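Local coordinates for sensor protein (Haloarcula marismortui ATCC 43049, PDB 3BWL) that probably acts as a histidine kinase that autophosphorylates from ATP, here represented by its PAS sensor domain, which holds an indole-3-carbaldehyde in its pocket, at residues Val32-Ala35 and Ile39-Val42; Gln75-Gly80 and Arg87-Leu92; Leu108-Glu113 and Arg117-Ser122. One frame throughout, in Å; residues are numbered along the deposited sequence.

Interaction 1. Residues Val32-Ala35 and Ile39-Val42. With I3A (1H-indole-3-carbaldehyde), chain F.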
ATOM      1  N   VAL A  32     -10.436  -3.186  -0.959  1.00 17.38           N
ATOM      2  CA  VAL A  32     -10.692  -3.567  -2.351  1.00 17.20           C
ATOM      3  C   VAL A  32     -12.202  -3.717  -2.519  1.00 17.98           C
ATOM      4  O   VAL A  32     -12.840  -4.426  -1.715  1.00 18.76           O
ATOM      5  CB  VAL A  32      -9.963  -4.913  -2.724  1.00 16.76           C
ATOM      6  CG1 VAL A  32     -10.230  -5.271  -4.191  1.00 15.91           C
ATOM      7  CG2 VAL A  32      -8.454  -4.751  -2.501  1.00 17.62           C
ATOM      8  N   LEU A  33     -12.751  -3.061  -3.543  1.00 18.10           N
ATOM      9  CA  LEU A  33     -14.210  -3.071  -3.788  1.00 17.93           C
ATOM     10  C   LEU A  33     -14.509  -3.711  -5.123  1.00 18.30           C
ATOM     11  O   LEU A  33     -13.683  -3.686  -6.041  1.00 18.96           O
ATOM     12  CB  LEU A  33     -14.797  -1.643  -3.826  1.00 17.11           C
ATOM     13  CG  LEU A  33     -14.504  -0.725  -2.644  1.00 20.46           C
ATOM     14  CD1 LEU A  33     -15.230   0.604  -2.921  1.00 20.64           C
ATOM     15  CD2 LEU A  33     -14.961  -1.404  -1.317  1.00 20.32           C
ATOM     16  N   ASP A  34     -15.685  -4.305  -5.245  1.00 19.90           N
ATOM     17  CA  ASP A  34     -16.144  -4.663  -6.584  1.00 21.84           C
ATOM     18  C   ASP A  34     -16.933  -3.492  -7.178  1.00 21.86           C
ATOM     19  O   ASP A  34     -17.085  -2.444  -6.525  1.00 22.19           O
ATOM     20  CB  ASP A  34     -16.920  -5.988  -6.592  1.00 22.01           C
ATOM     21  CG  ASP A  34     -18.284  -5.892  -5.935  1.00 24.68           C
ATOM     22  OD1 ASP A  34     -18.804  -4.771  -5.741  1.00 22.03           O
ATOM     23  OD2 ASP A  34     -18.864  -6.979  -5.666  1.00 24.87           O
ATOM     24  N   ALA A  35     -17.431  -3.649  -8.407  1.00 23.40           N
ATOM     25  CA  ALA A  35     -18.052  -2.497  -9.100  1.00 24.05           C
ATOM     26  C   ALA A  35     -19.348  -2.009  -8.434  1.00 24.94           C
ATOM     27  O   ALA A  35     -19.828  -0.903  -8.718  1.00 26.85           O
ATOM     28  CB  ALA A  35     -18.285  -2.826 -10.599  1.00 24.91           C
ATOM     29  N   ILE A  39     -17.261  -4.654  -0.334  1.00 19.91           N
ATOM     30  CA  ILE A  39     -15.894  -4.765   0.182  1.00 20.15           C
ATOM     31  C   ILE A  39     -15.436  -6.207   0.032  1.00 20.79           C
ATOM     32  O   ILE A  39     -16.001  -7.136   0.674  1.00 21.21           O
ATOM     33  CB  ILE A  39     -15.786  -4.338   1.657  1.00 19.76           C
ATOM     34  CG1 ILE A  39     -16.132  -2.844   1.857  1.00 20.95           C
ATOM     35  CG2 ILE A  39     -14.351  -4.589   2.171  1.00 19.40           C
ATOM     36  CD1 ILE A  39     -16.447  -2.486   3.339  1.00 22.24           C
ATOM     37  N   CYS A  40     -14.434  -6.407  -0.832  1.00 19.81           N
ATOM     38  CA  CYS A  40     -13.939  -7.730  -1.155  1.00 21.11           C
ATOM     39  C   CYS A  40     -12.724  -8.133  -0.305  1.00 21.15           C
ATOM     40  O   CYS A  40     -12.529  -9.315   0.011  1.00 20.35           O
ATOM     41  CB  CYS A  40     -13.540  -7.771  -2.625  1.00 21.91           C
ATOM     42  SG  CYS A  40     -14.945  -7.654  -3.722  1.00 28.69           S
ATOM     43  N   GLU A  41     -11.884  -7.160   0.046  1.00 20.07           N
ATOM     44  CA  GLU A  41     -10.711  -7.417   0.847  1.00 20.78           C
ATOM     45  C   GLU A  41     -10.432  -6.108   1.581  1.00 19.48           C
ATOM     46  O   GLU A  41     -10.729  -5.024   1.054  1.00 18.88           O
ATOM     47  CB  GLU A  41      -9.498  -7.732  -0.032  1.00 20.40           C
ATOM     48  CG  GLU A  41      -8.273  -8.312   0.681  1.00 24.94           C
ATOM     49  CD  GLU A  41      -7.319  -9.016  -0.276  1.00 25.42           C
ATOM     50  OE1 GLU A  41      -7.417  -8.804  -1.525  1.00 33.42           O
ATOM     51  OE2 GLU A  41      -6.478  -9.795   0.215  1.00 35.12           O
ATOM     52  N   VAL A  42      -9.818  -6.243   2.757  1.00 18.36           N
ATOM     53  CA  VAL A  42      -9.362  -5.120   3.585  1.00 19.17           C
ATOM     54  C   VAL A  42      -8.063  -5.527   4.261  1.00 18.20           C
ATOM     55  O   VAL A  42      -7.852  -6.728   4.536  1.00 19.37           O
ATOM     56  CB  VAL A  42     -10.364  -4.717   4.712  1.00 19.32           C
ATOM     57  CG1 VAL A  42     -11.605  -3.990   4.148  1.00 21.26           C
ATOM     58  CG2 VAL A  42     -10.800  -5.934   5.556  1.00 20.60           C
TER
HETATM   59  O   I3A F 601     -13.025   2.490  -1.003  1.00 22.83           O
HETATM   60  C3' I3A F 601     -13.158   3.262  -0.060  1.00 22.53           C
HETATM   61  C3  I3A F 601     -14.124   4.411  -0.158  1.00 21.15           C
HETATM   62  C2  I3A F 601     -14.344   5.256   0.963  1.00 19.22           C
HETATM   63  N   I3A F 601     -15.289   6.135   0.489  1.00 20.34           N
HETATM   64  C8  I3A F 601     -15.655   5.862  -0.796  1.00 20.60           C
HETATM   65  C9  I3A F 601     -14.953   4.748  -1.247  1.00 21.46           C
HETATM   66  C4  I3A F 601     -15.132   4.269  -2.562  1.00 20.37           C
HETATM   67  C5  I3A F 601     -16.077   4.906  -3.408  1.00 21.08           C
HETATM   68  C6  I3A F 601     -16.814   6.008  -2.941  1.00 20.68           C
HETATM   69  C7  I3A F 601     -16.590   6.489  -1.636  1.00 21.71           C
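A classic beta bulge marks the hairpin of strands 29-33 and 39-42 at the start of the PAS domain: Cys40 and Glu41 both face Val32. Val32 O accepts a bond of 2.7 Å from Cys40 N and a weak one of 3.4 Å from Glu41 N, while Val32 N gives a nearly straight bond (165°) to Glu41 O. The extra residue shifts the register by one, and Leu33 pairs with Ile39 instead. On one face Val32 and Glu41 run side by side, CB to CB 3.9 Å, the branched valine resting against the aliphatic base of the glutamate. The other face carries Leu33, a forked side chain that serves two partners: CD2 packs on Ile39 CG1 at 3.7 Å, and CD1 lies 3.7 Å from ligand C4, an apolar part of the pocket wall. Cys40 SG lies 3.9 Å from Asp34 CB; Asp34 OD1 accepts from the N-H groups of Asp36 and Thr38 in the connecting turn. Glu41, a magnesium ligand in a structure of this protein, here forms a salt bridge with Arg18 of the second subunit. Strand 39-42 edges the sheet, and strand 115-124 flanks strand 29-33 on its other side.

Interaction 2. Residues Gln75-Gly80 and Arg87-Leu92. With I3A (1H-indole-3-carbaldehyde), chain F.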
ATOM      1  N   GLN A  75     -22.293   4.430  -6.082  1.00 22.70           N
ATOM      2  CA  GLN A  75     -22.565   3.886  -7.420  0.60 24.36           C
ATOM      3  C   GLN A  75     -22.110   4.852  -8.506  1.00 24.25           C
ATOM      4  O   GLN A  75     -21.428   4.480  -9.454  1.00 24.42           O
ATOM      5  CB  GLN A  75     -24.057   3.560  -7.554  0.60 24.52           C
ATOM      6  CG  GLN A  75     -24.461   2.313  -6.759  0.60 28.76           C
ATOM      7  CD  GLN A  75     -25.930   2.261  -6.341  0.60 30.46           C
ATOM      8  OE1 GLN A  75     -26.821   2.839  -6.989  0.60 30.11           O
ATOM      9  NE2 GLN A  75     -26.189   1.548  -5.246  0.60 31.64           N
ATOM     10  N   THR A  76     -22.493   6.112  -8.344  1.00 24.73           N
ATOM     11  CA  THR A  76     -22.139   7.177  -9.292  1.00 24.60           C
ATOM     12  C   THR A  76     -20.619   7.380  -9.332  1.00 24.57           C
ATOM     13  O   THR A  76     -20.025   7.469 -10.416  1.00 24.91           O
ATOM     14  CB  THR A  76     -22.810   8.507  -8.895  1.00 25.32           C
ATOM     15  OG1 THR A  76     -24.241   8.333  -8.896  1.00 25.20           O
ATOM     16  CG2 THR A  76     -22.436   9.608  -9.904  1.00 26.89           C
ATOM     17  N   GLN A  77     -19.981   7.455  -8.159  1.00 22.88           N
ATOM     18  CA  GLN A  77     -18.525   7.588  -8.117  1.00 22.99           C
ATOM     19  C   GLN A  77     -17.821   6.475  -8.915  1.00 23.75           C
ATOM     20  O   GLN A  77     -16.969   6.763  -9.774  1.00 24.10           O
ATOM     21  CB  GLN A  77     -18.028   7.546  -6.662  1.00 22.37           C
ATOM     22  CG  GLN A  77     -16.529   7.833  -6.476  1.00 24.60           C
ATOM     23  CD  GLN A  77     -16.179   9.301  -6.619  1.00 29.19           C
ATOM     24  OE1 GLN A  77     -16.637   9.972  -7.544  1.00 33.29           O
ATOM     25  NE2 GLN A  77     -15.377   9.816  -5.693  1.00 32.07           N
ATOM     26  N   LEU A  78     -18.167   5.227  -8.617  1.00 22.98           N
ATOM     27  CA  LEU A  78     -17.453   4.051  -9.210  1.00 21.98           C
ATOM     28  C   LEU A  78     -17.709   3.919 -10.716  1.00 22.76           C
ATOM     29  O   LEU A  78     -16.780   3.617 -11.480  1.00 22.35           O
ATOM     30  CB  LEU A  78     -17.861   2.773  -8.491  1.00 21.55           C
ATOM     31  CG  LEU A  78     -17.575   2.681  -6.994  1.00 20.48           C
ATOM     32  CD1 LEU A  78     -18.082   1.334  -6.382  1.00 21.10           C
ATOM     33  CD2 LEU A  78     -16.058   2.872  -6.761  1.00 19.45           C
ATOM     34  N   SER A  79     -18.950   4.171 -11.138  1.00 23.44           N
ATOM     35  CA  SER A  79     -19.307   4.001 -12.557  0.60 24.29           C
ATOM     36  C   SER A  79     -18.576   4.998 -13.475  1.00 24.30           C
ATOM     37  O   SER A  79     -18.413   4.732 -14.661  1.00 24.76           O
ATOM     38  CB  SER A  79     -20.824   4.070 -12.760  0.60 24.78           C
ATOM     39  OG  SER A  79     -21.310   5.348 -12.411  0.60 25.65           O
ATOM     40  N   GLY A  80     -18.131   6.135 -12.923  1.00 24.57           N
ATOM     41  CA  GLY A  80     -17.431   7.151 -13.716  1.00 25.16           C
ATOM     42  C   GLY A  80     -15.964   6.808 -14.017  1.00 25.47           C
ATOM     43  O   GLY A  80     -15.372   7.403 -14.897  1.00 26.19           O
ATOM     44  N   ARG A  87      -8.420   8.677  -8.756  1.00 18.88           N
ATOM     45  CA  ARG A  87      -8.971   9.932  -8.259  1.00 19.25           C
ATOM     46  C   ARG A  87      -8.740  10.041  -6.762  1.00 19.06           C
ATOM     47  O   ARG A  87      -8.774   9.037  -6.058  1.00 18.73           O
ATOM     48  CB  ARG A  87     -10.483   9.986  -8.481  1.00 19.91           C
ATOM     49  CG  ARG A  87     -10.884  10.045  -9.898  1.00 23.25           C
ATOM     50  CD  ARG A  87     -12.311  10.598 -10.016  1.00 25.55           C
ATOM     51  NE  ARG A  87     -12.853  10.143 -11.271  1.00 28.50           N
ATOM     52  CZ  ARG A  87     -14.135   9.896 -11.494  1.00 32.27           C
ATOM     53  NH1 ARG A  87     -15.037  10.080 -10.532  1.00 34.17           N
ATOM     54  NH2 ARG A  87     -14.517   9.476 -12.699  1.00 35.22           N
ATOM     55  N   LYS A  88      -8.524  11.260  -6.277  1.00 18.61           N
ATOM     56  CA  LYS A  88      -8.486  11.536  -4.842  1.00 18.88           C
ATOM     57  C   LYS A  88      -9.721  12.356  -4.424  1.00 18.72           C
ATOM     58  O   LYS A  88     -10.128  13.306  -5.104  1.00 17.97           O
ATOM     59  CB  LYS A  88      -7.226  12.332  -4.487  1.00 19.59           C
ATOM     60  CG  LYS A  88      -5.935  11.630  -4.824  1.00 22.07           C
ATOM     61  CD  LYS A  88      -4.746  12.324  -4.213  1.00 25.43           C
ATOM     62  CE  LYS A  88      -4.358  13.562  -4.985  1.00 28.28           C
ATOM     63  NZ  LYS A  88      -3.110  14.163  -4.404  1.00 28.44           N
ATOM     64  N   PHE A  89     -10.323  11.987  -3.303  1.00 17.79           N
ATOM     65  CA  PHE A  89     -11.497  12.687  -2.810  1.00 17.54           C
ATOM     66  C   PHE A  89     -11.634  12.445  -1.321  1.00 17.13           C
ATOM     67  O   PHE A  89     -11.077  11.487  -0.781  1.00 17.14           O
ATOM     68  CB  PHE A  89     -12.784  12.206  -3.513  1.00 18.57           C
ATOM     69  CG  PHE A  89     -13.039  10.709  -3.363  1.00 18.12           C
ATOM     70  CD1 PHE A  89     -13.792  10.215  -2.299  1.00 17.73           C
ATOM     71  CD2 PHE A  89     -12.522   9.808  -4.296  1.00 19.91           C
ATOM     72  CE1 PHE A  89     -14.015   8.851  -2.159  1.00 19.48           C
ATOM     73  CE2 PHE A  89     -12.737   8.429  -4.176  1.00 19.03           C
ATOM     74  CZ  PHE A  89     -13.496   7.949  -3.100  1.00 19.53           C
ATOM     75  N   GLU A  90     -12.449  13.272  -0.682  1.00 17.59           N
ATOM     76  CA  GLU A  90     -12.610  13.206   0.754  1.00 18.20           C
ATOM     77  C   GLU A  90     -13.744  12.266   1.142  1.00 18.38           C
ATOM     78  O   GLU A  90     -14.781  12.209   0.473  1.00 18.22           O
ATOM     79  CB  GLU A  90     -12.839  14.630   1.302  1.00 18.97           C
ATOM     80  CG  GLU A  90     -13.233  14.705   2.765  1.00 22.74           C
ATOM     81  CD  GLU A  90     -13.574  16.138   3.252  1.00 23.77           C
ATOM     82  OE1 GLU A  90     -13.735  17.074   2.434  1.00 30.09           O
ATOM     83  OE2 GLU A  90     -13.692  16.306   4.493  1.00 32.45           O
ATOM     84  N   GLY A  91     -13.544  11.555   2.249  1.00 17.53           N
ATOM     85  CA  GLY A  91     -14.601  10.750   2.854  1.00 17.48           C
ATOM     86  C   GLY A  91     -14.563  10.947   4.352  1.00 17.90           C
ATOM     87  O   GLY A  91     -13.688  11.670   4.856  1.00 16.25           O
ATOM     88  N   LEU A  92     -15.485  10.311   5.046  1.00 16.83           N
ATOM     89  CA  LEU A  92     -15.574  10.451   6.501  1.00 16.10           C
ATOM     90  C   LEU A  92     -16.014   9.120   7.109  1.00 17.34           C
ATOM     91  O   LEU A  92     -17.215   8.797   7.122  1.00 16.35           O
ATOM     92  CB  LEU A  92     -16.531  11.608   6.906  1.00 15.95           C
ATOM     93  CG  LEU A  92     -16.704  11.802   8.409  1.00 17.36           C
ATOM     94  CD1 LEU A  92     -15.476  12.533   9.006  1.00 17.77           C
ATOM     95  CD2 LEU A  92     -17.996  12.658   8.637  1.00 17.86           C
TER
HETATM   96  O   I3A F 601     -13.025   2.490  -1.003  1.00 22.83           O
HETATM   97  C3' I3A F 601     -13.158   3.262  -0.060  1.00 22.53           C
HETATM   98  C3  I3A F 601     -14.124   4.411  -0.158  1.00 21.15           C
HETATM   99  C2  I3A F 601     -14.344   5.256   0.963  1.00 19.22           C
HETATM  100  N   I3A F 601     -15.289   6.135   0.489  1.00 20.34           N
HETATM  101  C8  I3A F 601     -15.655   5.862  -0.796  1.00 20.60           C
HETATM  102  C9  I3A F 601     -14.953   4.748  -1.247  1.00 21.46           C
HETATM  103  C4  I3A F 601     -15.132   4.269  -2.562  1.00 20.37           C
HETATM  104  C5  I3A F 601     -16.077   4.906  -3.408  1.00 21.08           C
HETATM  105  C6  I3A F 601     -16.814   6.008  -2.941  1.00 20.68           C
HETATM  106  C7  I3A F 601     -16.590   6.489  -1.636  1.00 21.71           C
HETATM  107  O   HOH W   1     -17.246   9.129 -11.183  1.00 43.41           O
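Gln77 and Phe89 approach from opposite directions, helix 71-79 against edge strand 86-94, where together they wall one end of the PAS ligand pocket. The glutamine's amide is turned 68° from the phenyl plane and sets its NE2 over one ring face, displaced toward the rim. A glutamine suits the place because its amide nitrogen is in a position where an N-H could point at the ring. Gln77 gets there by starting with CG anti to its backbone N (chi1 -173°) and then bending at chi2, so that a chain leaving the helix obliquely ends over the ring. Its CG also comes within 4.0 Å of the ligand's C6. The flat, apolar phenyl of Phe89 touches the indole as well, CE1 lying 3.5 Å from ligand C7, while Leu78 offers CD2 to the six-membered ring at ligand C5.

Arg87, two residues before Phe89 and on the same side of the strand, stretches its long chain past Gln77 in the opposite sense, the guanidinium standing 81° from the amide plane. Gln77 OE1 and Gly80 O lie at the edge of the guanidinium, near its plane. The Arg87 charge is met by a salt bridge from NE to Glu85, and Phe81 provides a cation-pi partner. A water donates to Gln77 O at 2.8 Å; its separation from Arg87 NH1 is suspiciously short, so that half of the bridge is doubtful. Gln77 NE2 itself stands 3.1 Å above the plane of the Phe89 ring, with Phe89 CD2 its nearest ring atom at 3.2 Å.

Interaction 3. Residues Leu108-Glu113 and Arg117-Ser122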
ATOM      1  N   LEU A 108      -8.476   3.668  -7.200  1.00 17.85           N
ATOM      2  CA  LEU A 108      -8.012   3.170  -8.498  1.00 17.67           C
ATOM      3  C   LEU A 108      -8.982   2.133  -9.026  1.00 17.51           C
ATOM      4  O   LEU A 108      -9.377   1.255  -8.274  1.00 17.91           O
ATOM      5  CB  LEU A 108      -6.645   2.467  -8.297  1.00 16.38           C
ATOM      6  CG  LEU A 108      -6.101   1.653  -9.480  1.00 17.35           C
ATOM      7  CD1 LEU A 108      -5.789   2.532 -10.740  1.00 16.34           C
ATOM      8  CD2 LEU A 108      -4.875   0.847  -9.087  1.00 17.89           C
ATOM      9  N   ARG A 109      -9.371   2.203 -10.309  1.00 18.83           N
ATOM     10  CA  ARG A 109     -10.103   1.101 -10.928  0.60 19.46           C
ATOM     11  C   ARG A 109      -9.047   0.309 -11.689  1.00 19.88           C
ATOM     12  O   ARG A 109      -8.239   0.907 -12.413  1.00 20.39           O
ATOM     13  CB  ARG A 109     -11.171   1.611 -11.935  0.60 19.40           C
ATOM     14  CG  ARG A 109     -11.937   0.442 -12.595  0.60 20.40           C
ATOM     15  CD  ARG A 109     -13.192   0.892 -13.379  0.60 20.80           C
ATOM     16  NE  ARG A 109     -14.257  -0.093 -13.197  0.60 23.25           N
ATOM     17  CZ  ARG A 109     -15.567   0.156 -13.237  0.60 22.77           C
ATOM     18  NH1 ARG A 109     -16.032   1.372 -13.502  0.60 20.57           N
ATOM     19  NH2 ARG A 109     -16.416  -0.834 -13.016  0.60 22.13           N
ATOM     20  N   PHE A 110      -9.027  -1.012 -11.519  1.00 19.85           N
ATOM     21  CA  PHE A 110      -8.011  -1.824 -12.226  1.00 22.63           C
ATOM     22  C   PHE A 110      -8.427  -3.261 -12.332  1.00 23.11           C
ATOM     23  O   PHE A 110      -9.427  -3.681 -11.735  1.00 23.15           O
ATOM     24  CB  PHE A 110      -6.628  -1.687 -11.580  1.00 22.12           C
ATOM     25  CG  PHE A 110      -6.431  -2.500 -10.299  1.00 24.34           C
ATOM     26  CD1 PHE A 110      -5.265  -3.241 -10.125  1.00 27.02           C
ATOM     27  CD2 PHE A 110      -7.380  -2.512  -9.282  1.00 23.96           C
ATOM     28  CE1 PHE A 110      -5.049  -3.947  -8.937  1.00 26.72           C
ATOM     29  CE2 PHE A 110      -7.170  -3.228  -8.098  1.00 24.41           C
ATOM     30  CZ  PHE A 110      -6.007  -3.933  -7.941  1.00 24.27           C
ATOM     31  N   ASN A 111      -7.685  -4.006 -13.147  1.00 24.01           N
ATOM     32  CA  ASN A 111      -7.986  -5.397 -13.364  1.00 25.67           C
ATOM     33  C   ASN A 111      -7.162  -6.186 -12.372  1.00 26.04           C
ATOM     34  O   ASN A 111      -5.928  -6.189 -12.433  1.00 25.99           O
ATOM     35  CB  ASN A 111      -7.649  -5.788 -14.803  1.00 26.05           C
ATOM     36  CG  ASN A 111      -8.031  -7.204 -15.108  1.00 31.58           C
ATOM     37  OD1 ASN A 111      -7.695  -8.122 -14.365  1.00 35.57           O
ATOM     38  ND2 ASN A 111      -8.751  -7.395 -16.198  1.00 35.48           N
ATOM     39  N   LEU A 112      -7.842  -6.827 -11.433  1.00 25.74           N
ATOM     40  CA  LEU A 112      -7.155  -7.583 -10.406  1.00 25.71           C
ATOM     41  C   LEU A 112      -7.384  -9.077 -10.613  1.00 27.62           C
ATOM     42  O   LEU A 112      -8.480  -9.595 -10.340  1.00 27.20           O
ATOM     43  CB  LEU A 112      -7.608  -7.169  -9.000  1.00 24.69           C
ATOM     44  CG  LEU A 112      -6.966  -7.921  -7.832  1.00 24.44           C
ATOM     45  CD1 LEU A 112      -5.424  -7.662  -7.766  1.00 23.37           C
ATOM     46  CD2 LEU A 112      -7.655  -7.534  -6.499  1.00 24.97           C
ATOM     47  N   GLU A 113      -6.340  -9.747 -11.104  1.00 29.32           N
ATOM     48  CA  GLU A 113      -6.399 -11.192 -11.442  1.00 31.58           C
ATOM     49  C   GLU A 113      -7.668 -11.494 -12.242  1.00 31.36           C
ATOM     50  O   GLU A 113      -8.465 -12.372 -11.857  1.00 32.12           O
ATOM     51  CB  GLU A 113      -6.362 -12.066 -10.168  1.00 32.45           C
ATOM     52  CG  GLU A 113      -5.228 -11.769  -9.135  1.00 37.21           C
ATOM     53  CD  GLU A 113      -3.820 -11.721  -9.753  1.00 41.47           C
ATOM     54  OE1 GLU A 113      -3.449 -10.670 -10.341  1.00 46.13           O
ATOM     55  OE2 GLU A 113      -3.095 -12.726  -9.644  1.00 42.72           O
ATOM     56  N   ARG A 117     -12.012  -4.491 -10.391  1.00 21.01           N
ATOM     57  CA  ARG A 117     -11.934  -4.131  -8.952  1.00 20.90           C
ATOM     58  C   ARG A 117     -11.528  -2.683  -8.746  1.00 20.16           C
ATOM     59  O   ARG A 117     -10.998  -2.052  -9.653  1.00 20.41           O
ATOM     60  CB  ARG A 117     -10.934  -5.036  -8.207  1.00 21.39           C
ATOM     61  CG  ARG A 117     -11.391  -6.511  -8.105  1.00 21.17           C
ATOM     62  CD  ARG A 117     -12.617  -6.625  -7.200  1.00 24.17           C
ATOM     63  NE  ARG A 117     -13.071  -8.000  -7.028  1.00 26.78           N
ATOM     64  CZ  ARG A 117     -14.055  -8.550  -7.734  1.00 26.08           C
ATOM     65  NH1 ARG A 117     -14.667  -7.867  -8.699  1.00 26.19           N
ATOM     66  NH2 ARG A 117     -14.422  -9.805  -7.492  1.00 28.93           N
ATOM     67  N   PHE A 118     -11.766  -2.178  -7.536  1.00 18.91           N
ATOM     68  CA  PHE A 118     -11.267  -0.874  -7.135  1.00 18.95           C
ATOM     69  C   PHE A 118     -10.364  -1.064  -5.902  1.00 19.56           C
ATOM     70  O   PHE A 118     -10.708  -1.809  -4.986  1.00 19.66           O
ATOM     71  CB  PHE A 118     -12.410   0.063  -6.730  1.00 18.19           C
ATOM     72  CG  PHE A 118     -13.269   0.484  -7.889  1.00 19.27           C
ATOM     73  CD1 PHE A 118     -13.062   1.719  -8.479  1.00 20.01           C
ATOM     74  CD2 PHE A 118     -14.245  -0.374  -8.410  1.00 18.80           C
ATOM     75  CE1 PHE A 118     -13.828   2.127  -9.578  1.00 18.77           C
ATOM     76  CE2 PHE A 118     -15.047   0.026  -9.543  1.00 20.25           C
ATOM     77  CZ  PHE A 118     -14.822   1.276 -10.098  1.00 19.67           C
ATOM     78  N   LEU A 119      -9.251  -0.353  -5.889  1.00 17.65           N
ATOM     79  CA  LEU A 119      -8.303  -0.391  -4.778  1.00 17.51           C
ATOM     80  C   LEU A 119      -8.296   1.009  -4.201  1.00 17.04           C
ATOM     81  O   LEU A 119      -8.030   1.991  -4.921  1.00 16.65           O
ATOM     82  CB  LEU A 119      -6.924  -0.755  -5.316  1.00 15.90           C
ATOM     83  CG  LEU A 119      -5.734  -0.798  -4.360  1.00 19.67           C
ATOM     84  CD1 LEU A 119      -5.965  -1.672  -3.112  1.00 18.86           C
ATOM     85  CD2 LEU A 119      -4.459  -1.234  -5.175  1.00 16.38           C
ATOM     86  N   ALA A 120      -8.581   1.102  -2.902  1.00 17.37           N
ATOM     87  CA  ALA A 120      -8.713   2.377  -2.194  1.00 17.29           C
ATOM     88  C   ALA A 120      -7.700   2.462  -1.072  1.00 15.93           C
ATOM     89  O   ALA A 120      -7.640   1.609  -0.222  1.00 16.88           O
ATOM     90  CB  ALA A 120     -10.121   2.549  -1.641  1.00 17.62           C
ATOM     91  N   ILE A 121      -6.871   3.486  -1.132  1.00 16.27           N
ATOM     92  CA  ILE A 121      -5.932   3.780  -0.057  1.00 16.42           C
ATOM     93  C   ILE A 121      -6.454   5.041   0.668  1.00 17.34           C
ATOM     94  O   ILE A 121      -6.517   6.143   0.091  1.00 17.73           O
ATOM     95  CB  ILE A 121      -4.469   3.998  -0.604  1.00 17.06           C
ATOM     96  CG1 ILE A 121      -4.065   2.916  -1.632  1.00 17.92           C
ATOM     97  CG2 ILE A 121      -3.485   4.118   0.541  1.00 16.20           C
ATOM     98  CD1 ILE A 121      -4.141   1.471  -1.178  1.00 22.48           C
ATOM     99  N   SER A 122      -6.843   4.876   1.918  1.00 15.12           N
ATOM    100  CA  SER A 122      -7.408   5.995   2.724  1.00 15.38           C
ATOM    101  C   SER A 122      -6.387   6.535   3.716  1.00 16.34           C
ATOM    102  O   SER A 122      -5.789   5.766   4.496  1.00 16.13           O
ATOM    103  CB  SER A 122      -8.677   5.536   3.455  1.00 15.35           C
ATOM    104  OG  SER A 122      -9.624   4.969   2.522  1.00 17.14           O
TER
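Segments 108-112 and 117-122, of strands 100-112 and 115-124, run antiparallel with their directions 133° apart; Leu108-Leu119 and Phe110-Arg117 are hydrogen-bonded pairs and Arg109-Phe118 is the non-hydrogen-bonded pair between them. This is the last hairpin of the antiparallel PAS sheet, and Ala120 on its second strand lines the ligand pocket. Each hydrogen-bonded pair is closed by two bonds; the straightest runs from Phe110 N to Arg117 O (2.9 Å). Phe118 CA adds a C-H...O contact to Leu108 O at 3.1 Å.

On the face carrying Arg109 and Phe118, the arginine lies over the aromatic ring. Its CG makes a CH-pi contact 4.2 Å from the ring centroid. In the conformer described, Phe118 CZ sits over the centre of one guanidinium face, 3.4 Å from Arg109 CZ. The planes are 47° apart, so this is a tilted overlap and not a flat stack. The arginine chain leaves with CG anti to the backbone N (chi1 180°) and bends at chi3, which brings its flat end round to Phe118 CZ. With an alanine here instead of Phe118, the Arg109 methylenes would probably lose the surface they rest on, leaving the guanidinium held by its polar partners alone.

The opposite face carries Leu108, Phe110, Leu119 and the Arg117 methylenes. Phe110 lays its CE2 on Leu119 CB at 3.7 Å, and Leu112 CB meets Arg117 CG, 3.9 Å away. A leucine suits position 119 because it also packs on Ile30 and Val32 of strand 29-33. Ser26 of the second subunit touches Leu119 too.

Both arginines thus lend their methylenes to packing and carry their charges onward, Arg109 to Asp116 and Arg117 to Glu115.

Along the chain the three contacts come in series, neither nesting nor crossing. Interaction 1 closes the first hairpin, with three residues between its segments. Interaction 2 closes a loop of six residues, bringing helix 71-79 against the edge strand 86-94. Interaction 3 closes the last hairpin, strands 100-112 and 115-124. Sheet order makes them neighbours: strand 29-33 lies beside 115-124, where Leu33 N approaches Phe118 O at 2.8 Å, a probable hydrogen bond, and strand 100-112 lies beside 86-94. Leu78 joins interaction 2 to both others, touching Asp34 and Ala35 through CD1 and Phe118 through its O. All three reach the indole pocket, interaction 3 through Ala120.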